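Probable glutathione reductase (Sinorhizobium meliloti, PDB 4DNA) probably reduces glutathione disulfide to glutathione with NADPH, working as a homodimeric, FAD-containing enzyme of the pyridine nucleotide-disulfide oxidoreductase family. Local coordinates at the interface of chains A and B. Numbering follows the deposited sequence. Chains: chain A/B, Probable glutathione reductase.

Contact 1: the interface of chains A and B. Residues chain A 422, 427, 431-432, 434-435, 447; chain B 418, 420-422, 424-425.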
# COMPACT_ATOMS: atom_id res chain seq x y z
N SER A 422 2.35 -10.65 9.30
CA SER A 422 1.99 -10.50 10.71
C SER A 422 1.12 -11.64 11.21
O SER A 422 1.32 -12.11 12.32
CB SER A 422 1.30 -9.16 10.96
OG SER A 422 2.11 -8.09 10.48
N CYS A 427 0.78 -12.64 15.20
CA CYS A 427 0.78 -11.37 15.91
C CYS A 427 -0.49 -11.09 16.73
O CYS A 427 -1.62 -11.47 16.35
CB CYS A 427 1.08 -10.20 14.97
SG CYS A 427 2.86 -9.91 14.72
N ASP A 431 0.72 -6.35 19.77
CA ASP A 431 1.81 -6.01 18.82
C ASP A 431 1.41 -4.83 17.95
O ASP A 431 2.22 -3.92 17.69
CB ASP A 431 2.14 -7.16 17.87
CG ASP A 431 2.60 -8.42 18.59
OD1 ASP A 431 3.39 -8.30 19.55
OD2 ASP A 431 2.18 -9.53 18.18
N PHE A 432 0.15 -4.85 17.49
CA PHE A 432 -0.39 -3.77 16.67
C PHE A 432 -0.40 -2.44 17.42
O PHE A 432 0.02 -1.42 16.87
CB PHE A 432 -1.81 -4.06 16.22
CG PHE A 432 -1.92 -4.88 14.97
CD1 PHE A 432 -1.43 -6.18 14.92
CD2 PHE A 432 -2.60 -4.37 13.87
CE1 PHE A 432 -1.58 -6.95 13.78
CE2 PHE A 432 -2.76 -5.14 12.73
CZ PHE A 432 -2.24 -6.43 12.68
N ARG A 434 1.29 -1.40 20.07
CA ARG A 434 2.66 -0.95 20.40
C ARG A 434 3.37 -0.35 19.18
O ARG A 434 4.44 0.27 19.34
CB ARG A 434 3.53 -2.10 20.93
CG ARG A 434 2.86 -3.11 21.86
CD ARG A 434 3.82 -4.06 22.60
NE ARG A 434 5.12 -4.28 21.95
CZ ARG A 434 6.29 -3.83 22.41
NH1 ARG A 434 6.34 -3.12 23.53
NH2 ARG A 434 7.42 -4.07 21.74
N THR A 435 2.81 -0.56 17.99
CA THR A 435 3.41 -0.12 16.74
C THR A 435 3.06 1.34 16.49
O THR A 435 1.89 1.68 16.32
CB THR A 435 2.93 -0.96 15.54
OG1 THR A 435 3.17 -2.34 15.78
CG2 THR A 435 3.64 -0.55 14.28
N VAL A 447 -3.58 0.61 13.74
CA VAL A 447 -2.72 0.60 14.93
C VAL A 447 -3.15 1.52 16.07
O VAL A 447 -2.48 1.58 17.10
CB VAL A 447 -1.21 0.78 14.62
CG1 VAL A 447 -0.75 -0.26 13.62
CG2 VAL A 447 -0.92 2.19 14.12
N LEU B 418 2.95 -1.09 7.90
CA LEU B 418 2.66 -2.48 8.18
C LEU B 418 3.88 -3.31 8.50
O LEU B 418 3.80 -4.22 9.34
CB LEU B 418 1.81 -3.11 7.08
CG LEU B 418 0.47 -2.38 6.92
CD1 LEU B 418 -0.11 -2.71 5.56
CD2 LEU B 418 -0.51 -2.66 8.04
N GLY B 420 6.31 -1.98 10.06
CA GLY B 420 6.38 -1.53 11.45
C GLY B 420 5.94 -2.58 12.45
O GLY B 420 6.69 -2.90 13.37
N ILE B 421 4.73 -3.14 12.27
CA ILE B 421 4.21 -4.20 13.15
C ILE B 421 5.08 -5.46 13.13
O ILE B 421 5.39 -6.04 14.18
CB ILE B 421 2.77 -4.60 12.79
CG1 ILE B 421 1.87 -3.37 12.61
CG2 ILE B 421 2.19 -5.52 13.85
CD1 ILE B 421 0.61 -3.64 11.82
N SER B 422 5.50 -5.87 11.94
CA SER B 422 6.34 -7.06 11.77
C SER B 422 7.71 -6.95 12.44
O SER B 422 8.17 -7.91 13.05
CB SER B 422 6.51 -7.38 10.28
OG SER B 422 5.27 -7.80 9.74
N ARG B 424 8.33 -4.75 14.84
CA ARG B 424 7.95 -4.53 16.24
C ARG B 424 7.88 -5.83 17.04
O ARG B 424 8.44 -5.91 18.14
CB ARG B 424 6.60 -3.81 16.32
CG ARG B 424 6.31 -3.17 17.67
CD ARG B 424 7.45 -2.28 18.13
NE ARG B 424 7.03 -1.38 19.21
CZ ARG B 424 7.82 -0.97 20.19
NH1 ARG B 424 9.09 -1.38 20.26
NH2 ARG B 424 7.34 -0.17 21.13
N ALA B 425 7.18 -6.82 16.49
CA ALA B 425 7.05 -8.13 17.11
C ALA B 425 8.24 -9.05 16.82
O ALA B 425 8.14 -10.27 16.95
CB ALA B 425 5.75 -8.79 16.68
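Apolar packing makes the core of this patch of the homodimer interface, where helix 412-424 of chain B meets helix 429-433 of chain A and the loop after it. B:Ile421 is the wedge. With CG1 anti to its carbonyl carbon (chi1 -48°), its two branches diverge: CD1 lies over one face of the A:Phe432 ring, offset toward the rim and 3.8 Å from CE2, while CG2 reaches CD1 of the same ring. A:Thr435 crosses this isoleucine at about a right angle, its methyl CG2 3.7 Å from B:Ile421 CG1. B:Gly420, lacking a side chain, lets that methyl come down on the helix backbone. Nearby, the small B:Ala425 sets its CB 3.7 Å from A:Cys427 SG and the same distance from A:Asp431 CG, the carboxylate carbon.

Polar contacts lie around this core. A:Thr435 OG1 donates to the carbonyl A:Asp431 O at 2.7 Å, on a lone pair, which helps hold the threonine's rotation and leaves its methyl for the partner. B:Arg424 NE gives a fairly straight bond of 3.1 Å to A:Arg434 O, approaching from above the carbonyl plane. The two guanidinium planes stack, 23° apart, with A:Arg434 NH2 over the centre of the other group; flat delocalised groups can tolerate this despite their probable like charge. The serine hydroxyls A:Ser422 OG and B:Ser422 OG meet weakly at 3.3 Å.

The patch helps join the two subunits through their dimerisation domains.

Contact 2: the interface of chains A and B. Residues chain A 49, 52-53, 56, 91; chain B 70, 378, 381-382.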
# COMPACT_ATOMS: atom_id res chain seq x y z
N VAL A 49 -2.18 -11.10 -14.75
CA VAL A 49 -1.41 -10.05 -15.46
C VAL A 49 -2.33 -9.15 -16.28
O VAL A 49 -2.52 -8.00 -15.90
CB VAL A 49 -0.27 -10.61 -16.38
CG1 VAL A 49 0.34 -9.49 -17.23
CG2 VAL A 49 0.83 -11.28 -15.56
N LYS A 52 -4.92 -7.08 -14.24
CA LYS A 52 -4.47 -5.95 -13.43
C LYS A 52 -4.19 -4.72 -14.30
O LYS A 52 -4.35 -3.58 -13.85
CB LYS A 52 -3.25 -6.36 -12.59
CG LYS A 52 -2.75 -5.34 -11.57
CD LYS A 52 -3.68 -5.18 -10.37
CE LYS A 52 -3.07 -4.26 -9.32
NZ LYS A 52 -1.86 -4.84 -8.68
N LEU A 53 -3.80 -4.95 -15.55
CA LEU A 53 -3.58 -3.86 -16.48
C LEU A 53 -4.89 -3.15 -16.78
O LEU A 53 -5.00 -1.92 -16.71
CB LEU A 53 -2.91 -4.37 -17.76
CG LEU A 53 -1.48 -4.94 -17.63
CD1 LEU A 53 -0.90 -5.27 -19.00
CD2 LEU A 53 -0.53 -4.01 -16.89
N TYR A 56 -5.92 -1.00 -14.16
CA TYR A 56 -5.21 0.26 -14.24
C TYR A 56 -5.84 1.16 -15.29
O TYR A 56 -6.14 2.33 -15.02
CB TYR A 56 -3.73 0.03 -14.56
CG TYR A 56 -2.88 -0.52 -13.43
CD1 TYR A 56 -3.13 -0.16 -12.11
CD2 TYR A 56 -1.79 -1.35 -13.69
CE1 TYR A 56 -2.34 -0.64 -11.08
CE2 TYR A 56 -0.99 -1.83 -12.67
CZ TYR A 56 -1.27 -1.48 -11.36
OH TYR A 56 -0.50 -1.96 -10.33
N GLU A 91 2.76 -6.82 -24.23
CA GLU A 91 3.33 -7.17 -22.94
C GLU A 91 3.27 -8.66 -22.66
O GLU A 91 4.26 -9.25 -22.21
CB GLU A 91 2.65 -6.39 -21.81
CG GLU A 91 3.27 -6.62 -20.43
CD GLU A 91 4.79 -6.44 -20.38
OE1 GLU A 91 5.40 -5.80 -21.28
OE2 GLU A 91 5.41 -6.94 -19.41
N PHE B 70 -2.33 3.25 -21.73
CA PHE B 70 -3.45 2.34 -21.54
C PHE B 70 -4.60 2.61 -22.47
O PHE B 70 -5.68 2.07 -22.28
CB PHE B 70 -3.92 2.34 -20.10
CG PHE B 70 -2.91 1.77 -19.15
CD1 PHE B 70 -1.76 2.50 -18.80
CD2 PHE B 70 -3.08 0.49 -18.62
CE1 PHE B 70 -0.82 1.97 -17.94
CE2 PHE B 70 -2.13 -0.05 -17.75
CZ PHE B 70 -1.00 0.69 -17.41
N MSE B 378 4.65 -2.79 -12.36
CA MSE B 378 3.87 -3.30 -13.46
C MSE B 378 3.25 -2.25 -14.31
O MSE B 378 3.27 -2.35 -15.54
CB MSE B 378 2.72 -4.04 -12.86
CG MSE B 378 2.72 -5.42 -13.42
SE MSE B 378 0.86 -5.93 -13.52
CE MSE B 378 1.08 -7.84 -13.36
N THR B 381 5.41 -0.84 -17.03
CA THR B 381 5.43 -1.71 -18.19
C THR B 381 4.67 -1.16 -19.39
O THR B 381 5.10 -1.36 -20.52
CB THR B 381 4.79 -3.07 -17.84
OG1 THR B 381 5.69 -3.81 -17.01
CG2 THR B 381 4.53 -3.87 -19.09
N LEU B 382 3.53 -0.52 -19.13
CA LEU B 382 2.68 0.01 -20.20
C LEU B 382 2.70 1.53 -20.22
O LEU B 382 2.66 2.13 -21.29
CB LEU B 382 1.25 -0.51 -20.07
CG LEU B 382 0.78 -1.59 -21.06
CD1 LEU B 382 1.52 -2.90 -20.84
CD2 LEU B 382 -0.72 -1.82 -20.97
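In helix 48-66 of chain A the torsions of A:Lys52, A:Leu53 and A:Tyr56 are regularly helical, while A:Val49, at the start of the helix, has a more negative psi (-71°). Spaced three, one and three residues apart along the helix, the four turn a common side to chain B, which sets B:Met378, the short helix 380-383 and the loop residue B:Phe70 against it. B:Met378, modelled as selenomethionine, suits the place because its long, flexible chain can follow an uneven surface. Its terminal methyl CE ends 3.9 Å from A:Val49 CA, while its selenium SE loosely touches both A:Leu53 CD2 and the aliphatic CG of A:Lys52.

A:Leu53 turns its other branch, CD1, to B:Leu382, crossing it at about a right angle with 3.9 Å to CD1 of that residue. The ring atom CE2 of B:Phe70 lies 3.6 Å from A:Tyr56 CB, and one face of the same ring is covered by its own chain's B:Leu382 CB.

From helix 81-106, A:Glu91 extends with CG anti to the backbone N (chi1 -176°) and bends at chi2, crossing B:Thr381. Its aliphatic part does the packing, with CB 3.8 Å from B:Leu382 CD1. An alanine here, keeping CB but losing CG and the carboxylate, would probably thin the cover beside B:Thr381 while leaving most of the contact with B:Leu382.

This largely apolar seam fits the helix that begins at the redox-active cysteine A:Cys48 against the partner subunit, and so may help steady the disulfide region.

The C-alpha centres of contact 1 and contact 2 lie about 32 Å apart on one two-fold symmetric interface, and the contacts have no residue in common. Contact 1 joins dimerisation-domain segments of both chains; in contact 2 dimerisation-domain residues of chain B meet two helices from the N-terminal part of chain A, and B:Phe70 adds a piece from the N-terminal part of chain B. The centre of contact 1 is about 14 Å from the predicted proton acceptor A:His439, that of contact 2 about 29 Å. Because each has a symmetry twin, the pair is repeated, holding the subunits together at well-separated places and probably limiting their rocking.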